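Local coordinates for protein putative glycoside hydrolase (Bacteroides ovatus, PDB 4ONZ) that is of unknown function but is a putative glycoside hydrolase, probably a five-bladed beta-propeller, at residues Asp121-Met126 with Ser179-Thr184; Met126-Leu131 with Gln190-Lys195; Cys248-Ile253 with Val322-Leu327. All blocks are in the same frame, centred on the assembly; numbering follows the deposited sequence.

Contact 1. Residues Asp121-Met126 with Ser179-Thr184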
ATOM      1  N   ASP A 121       0.969  -1.525  -7.254  1.00 16.19           N
ATOM      2  CA  ASP A 121       0.631  -1.364  -5.851  1.00 15.40           C
ATOM      3  C   ASP A 121       1.758  -0.898  -4.923  1.00 13.86           C
ATOM      4  O   ASP A 121       2.226  -1.656  -4.080  1.00 13.71           O
ATOM      5  CB  ASP A 121       0.093  -2.698  -5.337  1.00 14.94           C
ATOM      6  CG  ASP A 121      -1.141  -3.191  -6.096  1.00 16.66           C
ATOM      7  OD1 ASP A 121      -1.635  -2.503  -6.995  1.00 16.59           O
ATOM      8  OD2 ASP A 121      -1.624  -4.296  -5.768  1.00 16.02           O
ATOM      9  N   PRO A 122       2.174   0.357  -5.061  1.00 14.03           N
ATOM     10  CA  PRO A 122       3.227   0.869  -4.212  1.00 14.80           C
ATOM     11  C   PRO A 122       2.778   1.235  -2.797  1.00 15.44           C
ATOM     12  O   PRO A 122       1.620   1.596  -2.567  1.00 16.66           O
ATOM     13  CB  PRO A 122       3.649   2.151  -4.935  1.00 15.26           C
ATOM     14  CG  PRO A 122       2.398   2.616  -5.595  1.00 14.65           C
ATOM     15  CD  PRO A 122       1.738   1.350  -6.059  1.00 14.40           C
ATOM     16  N   ARG A 123       3.708   1.129  -1.864  1.00 15.02           N
ATOM     17  CA  ARG A 123       3.536   1.631  -0.511  1.00 15.07           C
ATOM     18  C   ARG A 123       4.830   2.364  -0.239  1.00 16.07           C
ATOM     19  O   ARG A 123       5.907   1.830  -0.508  1.00 16.06           O
ATOM     20  CB  ARG A 123       3.298   0.507   0.485  1.00 14.84           C
ATOM     21  CG  ARG A 123       1.925  -0.121   0.314  1.00 14.96           C
ATOM     22  CD  ARG A 123       1.846  -1.509   0.901  1.00 15.82           C
ATOM     23  NE  ARG A 123       0.492  -2.051   0.766  1.00 15.79           N
ATOM     24  CZ  ARG A 123      -0.030  -2.539  -0.362  1.00 16.10           C
ATOM     25  NH1 ARG A 123       0.674  -2.593  -1.486  1.00 16.85           N
ATOM     26  NH2 ARG A 123      -1.277  -3.008  -0.362  1.00 15.78           N
ATOM     27  N   VAL A 124       4.729   3.585   0.260  1.00 16.15           N
ATOM     28  CA  VAL A 124       5.903   4.418   0.485  1.00 15.99           C
ATOM     29  C   VAL A 124       6.031   4.955   1.907  1.00 16.54           C
ATOM     30  O   VAL A 124       5.058   5.382   2.519  1.00 17.07           O
ATOM     31  CB  VAL A 124       5.909   5.601  -0.509  1.00 16.36           C
ATOM     32  CG1 VAL A 124       7.044   6.584  -0.198  1.00 17.10           C
ATOM     33  CG2 VAL A 124       6.024   5.079  -1.930  1.00 16.55           C
ATOM     34  N   ALA A 125       7.252   4.907   2.420  1.00 15.93           N
ATOM     35  CA  ALA A 125       7.592   5.465   3.708  1.00 17.46           C
ATOM     36  C   ALA A 125       8.939   6.193   3.563  1.00 17.84           C
ATOM     37  O   ALA A 125       9.701   5.938   2.616  1.00 17.28           O
ATOM     38  CB  ALA A 125       7.660   4.387   4.763  1.00 16.56           C
HETATM   39  N   MSE A 126       9.222   7.092   4.498  1.00 18.91           N
HETATM   40  CA  MSE A 126      10.426   7.925   4.448  1.00 20.20           C
HETATM   41  C   MSE A 126      11.275   7.831   5.695  1.00 20.38           C
HETATM   42  O   MSE A 126      10.751   7.898   6.803  1.00 20.54           O
HETATM   43  CB  MSE A 126       9.895   9.354   4.279  1.00 22.03           C
HETATM   44  CG  MSE A 126      11.000  10.357   3.946  1.00 21.90           C
HETATM   45 SE   MSE A 126      10.483  12.184   4.491  0.75 22.36          SE
HETATM   46  CE  MSE A 126      10.503  12.027   6.447  1.00 24.99           C
ATOM     47  N   SER A 179       2.519  -6.480  -1.313  1.00 15.66           N
ATOM     48  CA  SER A 179       1.986  -5.652  -0.232  1.00 16.00           C
ATOM     49  C   SER A 179       2.857  -5.564   1.020  1.00 17.29           C
ATOM     50  O   SER A 179       2.629  -6.282   2.007  1.00 16.44           O
ATOM     51  CB  SER A 179       0.573  -6.120   0.108  1.00 17.01           C
ATOM     52  OG  SER A 179      -0.194  -6.292  -1.087  1.00 17.90           O
ATOM     53  N   GLY A 180       3.838  -4.667   0.975  1.00 15.55           N
ATOM     54  CA  GLY A 180       4.772  -4.460   2.090  1.00 16.22           C
ATOM     55  C   GLY A 180       4.509  -3.183   2.870  1.00 17.14           C
ATOM     56  O   GLY A 180       4.565  -2.099   2.301  1.00 19.23           O
ATOM     57  N   SER A 181       4.238  -3.319   4.172  1.00 17.08           N
ATOM     58  CA  SER A 181       3.939  -2.178   5.051  1.00 17.04           C
ATOM     59  C   SER A 181       5.012  -1.940   6.121  1.00 17.13           C
ATOM     60  O   SER A 181       5.006  -2.562   7.200  1.00 16.67           O
ATOM     61  CB  SER A 181       2.588  -2.381   5.726  1.00 17.59           C
ATOM     62  OG  SER A 181       1.581  -2.488   4.756  1.00 18.48           O
ATOM     63  N   ILE A 182       5.922  -1.023   5.822  1.00 16.44           N
ATOM     64  CA  ILE A 182       7.018  -0.699   6.725  1.00 17.16           C
ATOM     65  C   ILE A 182       6.468  -0.014   7.980  1.00 17.96           C
ATOM     66  O   ILE A 182       5.461   0.687   7.904  1.00 17.88           O
ATOM     67  CB  ILE A 182       8.055   0.197   6.030  1.00 16.48           C
ATOM     68  CG1 ILE A 182       8.654  -0.538   4.831  1.00 18.27           C
ATOM     69  CG2 ILE A 182       9.151   0.590   7.004  1.00 17.67           C
ATOM     70  CD1 ILE A 182       9.570   0.312   3.984  1.00 17.52           C
ATOM     71  N   LEU A 183       7.094  -0.275   9.125  1.00 17.89           N
ATOM     72  CA  LEU A 183       6.689   0.348  10.386  1.00 19.25           C
ATOM     73  C   LEU A 183       7.123   1.819  10.406  1.00 18.97           C
ATOM     74  O   LEU A 183       8.270   2.139  10.076  1.00 17.65           O
ATOM     75  CB  LEU A 183       7.288  -0.383  11.592  1.00 18.99           C
ATOM     76  CG  LEU A 183       6.922   0.193  12.969  1.00 20.38           C
ATOM     77  CD1 LEU A 183       5.419   0.173  13.180  1.00 21.83           C
ATOM     78  CD2 LEU A 183       7.622  -0.584  14.063  1.00 21.99           C
ATOM     79  N   THR A 184       6.190   2.692  10.791  1.00 20.01           N
ATOM     80  CA  THR A 184       6.424   4.128  10.895  1.00 19.55           C
ATOM     81  C   THR A 184       5.877   4.667  12.220  1.00 22.85           C
ATOM     82  O   THR A 184       5.160   3.966  12.958  1.00 21.89           O
ATOM     83  CB  THR A 184       5.742   4.924   9.757  1.00 19.05           C
ATOM     84  OG1 THR A 184       4.317   4.831   9.889  1.00 19.54           O
ATOM     85  CG2 THR A 184       6.168   4.421   8.366  1.00 19.77           C
TER
HETATM   86  O   HOH W   1       2.905  -4.481  -3.623  1.00 14.16           O
HETATM   87  O   HOH W   2      -1.110  -4.458  -2.983  1.00 21.13           O
HETATM   88  O   HOH W   3       3.875  -3.046  -1.359  1.00 12.47           O
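In the five-bladed beta-propeller fold expected of this family, Arg123 of strand 118-126 meets Ser179, which just precedes strand 180-187; the two strands probably begin successive blades. The segments are nearly parallel (11°), their axes 7.2 Å apart, and no direct hydrogen bond joins them. Instead the Arg123 side chain spans from one strand to the other. Its CG lies anti to the carbonyl carbon (chi1 -71°) and the chain is extended to NE, bringing Arg123 CD 3.1 Å from Gly180 O. The guanidinium then lies flat over Ser179, whose CB sits 3.6 Å above the plane's centre. Arg123 NE and NH2 bond to Gly249 and Cys248 carbonyls, Ser179 OG to Glu247. Three waters complete the link: one connects Asp121 O to Ser179 N, one ties Asp121 OD2, Arg123 NH1 and Ser179 OG together, and one joins Arg123 NH1 to Gly180 N. Farther along, Ala125 CB packs 3.9 Å from Thr184 CG2. The buried arginine is thus fixed in rotation by carbonyls and water, and its charge would probably be balanced in part by Glu325, a long and weak ion pair.

Contact 2. Residues Met126-Leu131 with Gln190-Lys195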
HETATM    1  N   MSE A 126       9.222   7.092   4.498  1.00 18.91           N
HETATM    2  CA  MSE A 126      10.426   7.925   4.448  1.00 20.20           C
HETATM    3  C   MSE A 126      11.275   7.831   5.695  1.00 20.38           C
HETATM    4  O   MSE A 126      10.751   7.898   6.803  1.00 20.54           O
HETATM    5  CB  MSE A 126       9.895   9.354   4.279  1.00 22.03           C
HETATM    6  CG  MSE A 126      11.000  10.357   3.946  1.00 21.90           C
HETATM    7 SE   MSE A 126      10.483  12.184   4.491  0.75 22.36          SE
HETATM    8  CE  MSE A 126      10.503  12.027   6.447  1.00 24.99           C
ATOM      9  N   THR A 127      12.591   7.681   5.534  1.00 21.14           N
ATOM     10  CA  THR A 127      13.496   7.667   6.684  1.00 21.96           C
ATOM     11  C   THR A 127      13.633   9.082   7.247  1.00 23.71           C
ATOM     12  O   THR A 127      13.364  10.063   6.555  1.00 22.75           O
ATOM     13  CB  THR A 127      14.935   7.211   6.333  1.00 21.82           C
ATOM     14  OG1 THR A 127      15.539   8.129   5.403  1.00 20.25           O
ATOM     15  CG2 THR A 127      14.947   5.800   5.754  1.00 20.48           C
ATOM     16  N   GLU A 128      14.088   9.185   8.489  1.00 25.75           N
ATOM     17  CA  GLU A 128      14.319  10.495   9.093  1.00 30.80           C
ATOM     18  C   GLU A 128      15.307  11.349   8.280  1.00 31.59           C
ATOM     19  O   GLU A 128      15.195  12.562   8.294  1.00 31.35           O
ATOM     20  CB  GLU A 128      14.824  10.372  10.531  1.00 33.79           C
ATOM     21  CG  GLU A 128      13.801   9.842  11.525  1.00 35.51           C
ATOM     22  CD  GLU A 128      14.291   9.940  12.960  1.00 39.40           C
ATOM     23  OE1 GLU A 128      14.971  10.933  13.279  1.00 39.35           O
ATOM     24  OE2 GLU A 128      13.990   9.045  13.777  1.00 40.80           O
ATOM     25  N   ASP A 129      16.238  10.715   7.559  1.00 31.50           N
ATOM     26  CA  ASP A 129      17.227  11.445   6.762  0.50 32.78           C
ATOM     27  C   ASP A 129      16.749  11.772   5.338  1.00 29.81           C
ATOM     28  O   ASP A 129      17.529  12.221   4.506  1.00 29.88           O
ATOM     29  CB  ASP A 129      18.568  10.695   6.745  0.50 35.14           C
ATOM     30  CG  ASP A 129      19.324  10.814   8.065  0.50 39.77           C
ATOM     31  OD1 ASP A 129      19.116  11.810   8.793  0.50 43.35           O
ATOM     32  OD2 ASP A 129      20.148   9.925   8.369  0.50 40.98           O
ATOM     33  N   GLY A 130      15.468  11.547   5.048  1.00 24.89           N
ATOM     34  CA  GLY A 130      14.912  11.915   3.743  1.00 23.89           C
ATOM     35  C   GLY A 130      14.940  10.922   2.590  1.00 23.27           C
ATOM     36  O   GLY A 130      14.784  11.325   1.436  1.00 24.31           O
ATOM     37  N   LEU A 131      15.130   9.634   2.874  1.00 21.12           N
ATOM     38  CA  LEU A 131      15.110   8.621   1.814  1.00 20.36           C
ATOM     39  C   LEU A 131      13.713   8.019   1.757  1.00 18.27           C
ATOM     40  O   LEU A 131      13.205   7.564   2.768  1.00 19.87           O
ATOM     41  CB  LEU A 131      16.121   7.502   2.079  1.00 20.54           C
ATOM     42  CG  LEU A 131      16.270   6.452   0.974  1.00 20.62           C
ATOM     43  CD1 LEU A 131      16.886   7.071  -0.263  1.00 20.64           C
ATOM     44  CD2 LEU A 131      17.108   5.263   1.440  1.00 22.00           C
ATOM     45  N   GLN A 190       5.829  14.727  10.989  1.00 35.67           N
ATOM     46  CA  GLN A 190       6.014  13.811   9.862  1.00 33.86           C
ATOM     47  C   GLN A 190       6.000  12.355  10.279  1.00 29.49           C
ATOM     48  O   GLN A 190       6.456  12.006  11.373  1.00 28.37           O
ATOM     49  CB  GLN A 190       7.366  14.079   9.184  1.00 37.31           C
ATOM     50  CG  GLN A 190       7.371  15.239   8.208  1.00 42.97           C
ATOM     51  CD  GLN A 190       8.702  15.375   7.490  1.00 47.35           C
ATOM     52  OE1 GLN A 190       9.762  15.356   8.120  1.00 54.20           O
ATOM     53  NE2 GLN A 190       8.654  15.531   6.169  1.00 48.04           N
ATOM     54  N   LEU A 191       5.495  11.505   9.387  1.00 25.41           N
ATOM     55  CA  LEU A 191       5.542  10.068   9.601  1.00 23.77           C
ATOM     56  C   LEU A 191       6.901   9.608   9.102  1.00 24.12           C
ATOM     57  O   LEU A 191       7.266   9.865   7.962  1.00 22.93           O
ATOM     58  CB  LEU A 191       4.433   9.331   8.846  1.00 23.60           C
ATOM     59  CG  LEU A 191       2.978   9.607   9.255  1.00 24.59           C
ATOM     60  CD1 LEU A 191       2.027   8.741   8.446  1.00 23.82           C
ATOM     61  CD2 LEU A 191       2.765   9.383  10.743  1.00 25.90           C
ATOM     62  N   VAL A 192       7.646   8.928   9.961  1.00 22.97           N
ATOM     63  CA  VAL A 192       8.972   8.436   9.594  1.00 22.78           C
ATOM     64  C   VAL A 192       9.105   6.958   9.905  1.00 21.39           C
ATOM     65  O   VAL A 192       8.448   6.454  10.810  1.00 21.57           O
ATOM     66  CB  VAL A 192      10.074   9.197  10.355  1.00 23.96           C
ATOM     67  CG1 VAL A 192       9.945  10.689  10.095  1.00 25.94           C
ATOM     68  CG2 VAL A 192      10.033   8.899  11.852  1.00 24.83           C
ATOM     69  N   ILE A 193       9.965   6.280   9.155  1.00 22.26           N
ATOM     70  CA  ILE A 193      10.264   4.870   9.367  1.00 21.92           C
ATOM     71  C   ILE A 193      10.831   4.691  10.771  1.00 22.93           C
ATOM     72  O   ILE A 193      11.616   5.527  11.242  1.00 22.60           O
ATOM     73  CB  ILE A 193      11.237   4.359   8.274  1.00 22.05           C
ATOM     74  CG1 ILE A 193      10.469   4.239   6.958  1.00 19.89           C
ATOM     75  CG2 ILE A 193      11.865   3.022   8.664  1.00 22.65           C
ATOM     76  CD1 ILE A 193      11.318   3.988   5.732  1.00 20.42           C
ATOM     77  N   ASP A 194      10.410   3.635  11.462  1.00 23.60           N
ATOM     78  CA  ASP A 194      10.892   3.381  12.826  1.00 24.50           C
ATOM     79  C   ASP A 194      11.332   1.934  13.002  1.00 25.72           C
ATOM     80  O   ASP A 194      10.690   1.024  12.493  1.00 27.29           O
ATOM     81  CB  ASP A 194       9.830   3.729  13.857  1.00 26.89           C
ATOM     82  CG  ASP A 194      10.374   3.699  15.290  1.00 29.56           C
ATOM     83  OD1 ASP A 194      11.534   4.108  15.507  1.00 28.93           O
ATOM     84  OD2 ASP A 194       9.637   3.263  16.196  1.00 31.80           O
ATOM     85  N   LYS A 195      12.426   1.734  13.734  1.00 26.68           N
ATOM     86  CA  LYS A 195      12.998   0.402  13.930  1.00 28.67           C
ATOM     87  C   LYS A 195      12.370  -0.422  15.051  1.00 29.31           C
ATOM     88  O   LYS A 195      11.610   0.086  15.873  1.00 28.28           O
ATOM     89  CB  LYS A 195      14.508   0.512  14.180  1.00 31.37           C
ATOM     90  CG  LYS A 195      15.298   1.007  12.976  1.00 33.07           C
ATOM     91  CD  LYS A 195      16.798   0.922  13.234  1.00 35.15           C
ATOM     92  CE  LYS A 195      17.590   1.143  11.956  1.00 36.84           C
ATOM     93  NZ  LYS A 195      19.017   0.746  12.116  1.00 42.74           N
TER
HETATM   94  O   HOH W   4       7.080   7.577   6.410  1.00 20.97           O
HETATM   95  O   HOH W   5      13.828   6.800   9.838  1.00 22.06           O
HETATM   96  O   HOH W   6      12.586   6.595  13.664  1.00 34.68           O
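Met126 O and Ile193 N form the direct hydrogen bond of this contact, 3.0 Å long with an N-H...O angle of 161°; the nitrogen stands above the carbonyl plane, 35° out of it. The same oxygen receives a CA-H...O contact from Val192 CA at 3.4 Å. Two waters extend the polar seam along the backbone: one takes the N-H of Met126 and donates to Leu191 O, the other takes the N-H of Glu128 and donates to Ile193 O.

Side-chain packing lies beside it. Met126, a selenomethionine, bends at its last torsion (chi3 69°), which sets CE in apolar contact with Val192 CG1 at 3.9 Å; Met126 CE also lies 3.8 Å from Gln190 OE1. Glu128 CG lies across Val192 CG2, and Thr127 CG2 reaches Ile193 CD1 at 4.1 Å.

Thr127 to Gly130 form a type I beta turn. Thr127 OG1 accepts the backbone N-H of Leu131 at 3.0 Å, which pins the turn connecting strand 118-126 to strand 132-139.

The hairpin turn of one sheet is therefore joined to strand 190-193 of another through backbone polar groups. On the solvent side, where Glu128 is exposed, Glu128 OE2 and Asp194 OD1 are 5.8 Å apart; their like charges would probably repel, tempered by the salt bridge of Asp194 to Arg254 and perhaps, weakly, by Lys187 near Glu128.

Contact 3. Residues Cys248-Ile253 with Val322-Leu327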
ATOM      1  N   CYS A 248      -1.932  -6.406   3.488  1.00 16.37           N
ATOM      2  CA  CYS A 248      -1.392  -5.178   4.041  1.00 17.25           C
ATOM      3  C   CYS A 248      -1.877  -3.950   3.284  1.00 15.79           C
ATOM      4  O   CYS A 248      -1.990  -3.953   2.062  1.00 14.17           O
ATOM      5  CB  CYS A 248       0.139  -5.205   4.093  1.00 18.15           C
ATOM      6  SG  CYS A 248       0.788  -6.334   5.329  1.00 19.74           S
ATOM      7  N   GLY A 249      -2.174  -2.905   4.049  1.00 16.12           N
ATOM      8  CA  GLY A 249      -2.617  -1.636   3.507  1.00 15.59           C
ATOM      9  C   GLY A 249      -1.427  -0.700   3.486  1.00 16.59           C
ATOM     10  O   GLY A 249      -0.360  -1.073   3.000  1.00 16.67           O
ATOM     11  N   PRO A 250      -1.597   0.527   4.004  1.00 16.73           N
ATOM     12  CA  PRO A 250      -0.488   1.479   4.088  1.00 16.24           C
ATOM     13  C   PRO A 250       0.536   1.045   5.133  1.00 16.69           C
ATOM     14  O   PRO A 250       0.324   0.045   5.837  1.00 16.26           O
ATOM     15  CB  PRO A 250      -1.164   2.799   4.503  1.00 17.84           C
ATOM     16  CG  PRO A 250      -2.490   2.421   5.044  1.00 18.79           C
ATOM     17  CD  PRO A 250      -2.840   1.049   4.584  1.00 17.09           C
ATOM     18  N   PRO A 251       1.670   1.760   5.214  1.00 19.28           N
ATOM     19  CA  PRO A 251       2.689   1.480   6.231  1.00 17.78           C
ATOM     20  C   PRO A 251       2.078   1.435   7.638  1.00 17.77           C
ATOM     21  O   PRO A 251       1.168   2.194   7.911  1.00 17.77           O
ATOM     22  CB  PRO A 251       3.638   2.670   6.080  1.00 17.68           C
ATOM     23  CG  PRO A 251       3.564   2.986   4.627  1.00 17.11           C
ATOM     24  CD  PRO A 251       2.111   2.821   4.283  1.00 19.14           C
ATOM     25  N   ALA A 252       2.541   0.519   8.489  1.00 16.87           N
ATOM     26  CA  ALA A 252       2.013   0.387   9.845  1.00 16.78           C
ATOM     27  C   ALA A 252       2.432   1.618  10.632  1.00 17.84           C
ATOM     28  O   ALA A 252       3.430   2.276  10.304  1.00 19.90           O
ATOM     29  CB  ALA A 252       2.519  -0.880  10.509  1.00 16.18           C
ATOM     30  N   ILE A 253       1.687   1.932  11.677  1.00 19.70           N
ATOM     31  CA  ILE A 253       1.970   3.138  12.431  1.00 21.59           C
ATOM     32  C   ILE A 253       1.898   2.928  13.942  1.00 23.63           C
ATOM     33  O   ILE A 253       0.938   2.353  14.461  1.00 23.14           O
ATOM     34  CB  ILE A 253       1.043   4.285  11.950  1.00 23.23           C
ATOM     35  CG1 ILE A 253       1.444   5.621  12.578  1.00 24.39           C
ATOM     36  CG2 ILE A 253      -0.429   3.972  12.217  1.00 23.25           C
ATOM     37  CD1 ILE A 253       0.647   6.794  12.049  1.00 25.66           C
ATOM     38  N   VAL A 322     -13.142  -1.097  -2.011  1.00 17.26           N
ATOM     39  CA  VAL A 322     -12.154  -0.091  -1.626  1.00 17.42           C
ATOM     40  C   VAL A 322     -10.878  -0.787  -1.157  1.00 16.77           C
ATOM     41  O   VAL A 322     -10.943  -1.841  -0.517  1.00 16.80           O
ATOM     42  CB  VAL A 322     -12.673   0.889  -0.541  1.00 18.83           C
ATOM     43  CG1 VAL A 322     -13.879   1.642  -1.060  1.00 19.99           C
ATOM     44  CG2 VAL A 322     -13.016   0.180   0.761  1.00 19.00           C
ATOM     45  N   PHE A 323      -9.725  -0.208  -1.500  1.00 16.34           N
ATOM     46  CA  PHE A 323      -8.422  -0.803  -1.169  1.00 16.10           C
ATOM     47  C   PHE A 323      -7.503   0.294  -0.657  1.00 16.41           C
ATOM     48  O   PHE A 323      -7.053   1.150  -1.428  1.00 15.39           O
ATOM     49  CB  PHE A 323      -7.838  -1.490  -2.396  1.00 16.43           C
ATOM     50  CG  PHE A 323      -6.658  -2.372  -2.093  1.00 16.31           C
ATOM     51  CD1 PHE A 323      -6.849  -3.673  -1.657  1.00 17.86           C
ATOM     52  CD2 PHE A 323      -5.366  -1.916  -2.269  1.00 16.06           C
ATOM     53  CE1 PHE A 323      -5.771  -4.501  -1.389  1.00 16.65           C
ATOM     54  CE2 PHE A 323      -4.291  -2.738  -2.008  1.00 17.64           C
ATOM     55  CZ  PHE A 323      -4.491  -4.031  -1.569  1.00 16.78           C
ATOM     56  N   ILE A 324      -7.253   0.260   0.650  1.00 16.29           N
ATOM     57  CA  ILE A 324      -6.498   1.299   1.360  1.00 17.69           C
ATOM     58  C   ILE A 324      -5.012   1.076   1.228  1.00 16.43           C
ATOM     59  O   ILE A 324      -4.523  -0.008   1.541  1.00 15.09           O
ATOM     60  CB  ILE A 324      -6.835   1.323   2.864  1.00 20.12           C
ATOM     61  CG1 ILE A 324      -8.347   1.278   3.108  1.00 24.13           C
ATOM     62  CG2 ILE A 324      -6.219   2.540   3.540  1.00 22.20           C
ATOM     63  CD1 ILE A 324      -9.155   2.326   2.391  1.00 25.55           C
ATOM     64  N   GLU A 325      -4.279   2.097   0.787  1.00 15.24           N
ATOM     65  CA  GLU A 325      -2.852   1.891   0.532  1.00 15.35           C
ATOM     66  C   GLU A 325      -1.924   3.062   0.869  1.00 16.30           C
ATOM     67  O   GLU A 325      -0.695   2.882   0.915  1.00 15.76           O
ATOM     68  CB  GLU A 325      -2.717   1.453  -0.930  1.00 15.52           C
ATOM     69  CG  GLU A 325      -1.358   0.909  -1.371  1.00 15.19           C
ATOM     70  CD  GLU A 325      -1.435   0.238  -2.733  1.00 16.22           C
ATOM     71  OE1 GLU A 325      -2.532  -0.265  -3.092  1.00 16.49           O
ATOM     72  OE2 GLU A 325      -0.406   0.207  -3.457  1.00 15.78           O
ATOM     73  N   GLY A 326      -2.497   4.242   1.111  1.00 15.53           N
ATOM     74  CA  GLY A 326      -1.719   5.416   1.483  1.00 16.77           C
ATOM     75  C   GLY A 326      -2.244   6.067   2.740  1.00 16.57           C
ATOM     76  O   GLY A 326      -3.448   6.141   2.946  1.00 17.89           O
ATOM     77  N   LEU A 327      -1.331   6.534   3.584  1.00 18.09           N
ATOM     78  CA  LEU A 327      -1.680   7.194   4.824  1.00 20.78           C
ATOM     79  C   LEU A 327      -0.660   8.282   5.113  1.00 20.95           C
ATOM     80  O   LEU A 327       0.539   8.002   5.271  1.00 20.43           O
ATOM     81  CB  LEU A 327      -1.708   6.191   5.977  1.00 20.66           C
ATOM     82  CG  LEU A 327      -2.066   6.764   7.343  1.00 21.68           C
ATOM     83  CD1 LEU A 327      -3.487   7.336   7.353  1.00 23.31           C
ATOM     84  CD2 LEU A 327      -1.909   5.684   8.407  1.00 22.75           C
TER
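Gly249 O, on the segment that packs against Ile324 and Glu325, is gripped by two donors: it accepts a hydrogen bond from Arg123 NE, and a weak one from Ser181 OG, whose stronger bond goes to Pro250 O. The contact joins strand 245-255, interrupted here by a loop through Gly249, Pro250 and Pro251, to strand 322-330, the first strand of another sheet in the probable beta-propeller. Glu325 and Gly326 form a classic beta bulge there, both facing Tyr337 of the neighbouring strand 333-340. No hydrogen bond crosses between the two segments; apolar packing and a CA-H...O contact join them.

Gly249 has no side chain, and its CA comes 3.2 Å from Ile324 O. Pro250 is the centre of the packing. Its ring meets Ile324 at CD and Leu327 at CB, crossing both obliquely: Pro250 CD lies 3.8 Å from Ile324 CG2, and Pro250 CB lies 3.7 Å from Leu327 CB. On its backbone side Pro250 CA makes the CA-H...O contact with Glu325 O at 3.5 Å, so the bulged carbonyl rests against the proline.

At the other end, the Phe323 ring has Glu325 OE1 at its edge, in plane, and meets Tyr281 edge-to-face; an unidentified ligand lies about 3 Å from the Phe323 side chain. Ile324 N is held by Asn264 OD1, and Val262 packs on both Pro250 and Ile324. Beyond the prolines, Leu327 CG is anti to the backbone N (chi1 -180°), which places Leu327 CD2 4.4 Å from Ile253 CG2.

Contacts 1 and 2 share Met126 and have centres about 11 Å apart; Leu183 O and Asp194 N, 3.0 Å apart, probably hydrogen-bond between them, and Ala125 CB packs 3.6 Å from Ile193 CG1. Contact 3 lies about 8 Å, centre to centre, from contact 1, joined by the hydrogen bonds of Arg123 NE to Gly249 O (2.6 Å) and Arg123 NH2 to Cys248 O (2.7 Å). Contacts 2 and 3, centres about 17 Å apart, meet where Leu191 CD2 lies 3.6 Å from Ile253 CD1. The centres of contacts 1 and 3 lie about 6 and 5 Å from the chain's centre of mass in space, contact 2 about 16 Å. An unidentified ligand, probably from the crystallisation liquor, lies by Phe323 and close to Asp121, perhaps marking a pocket.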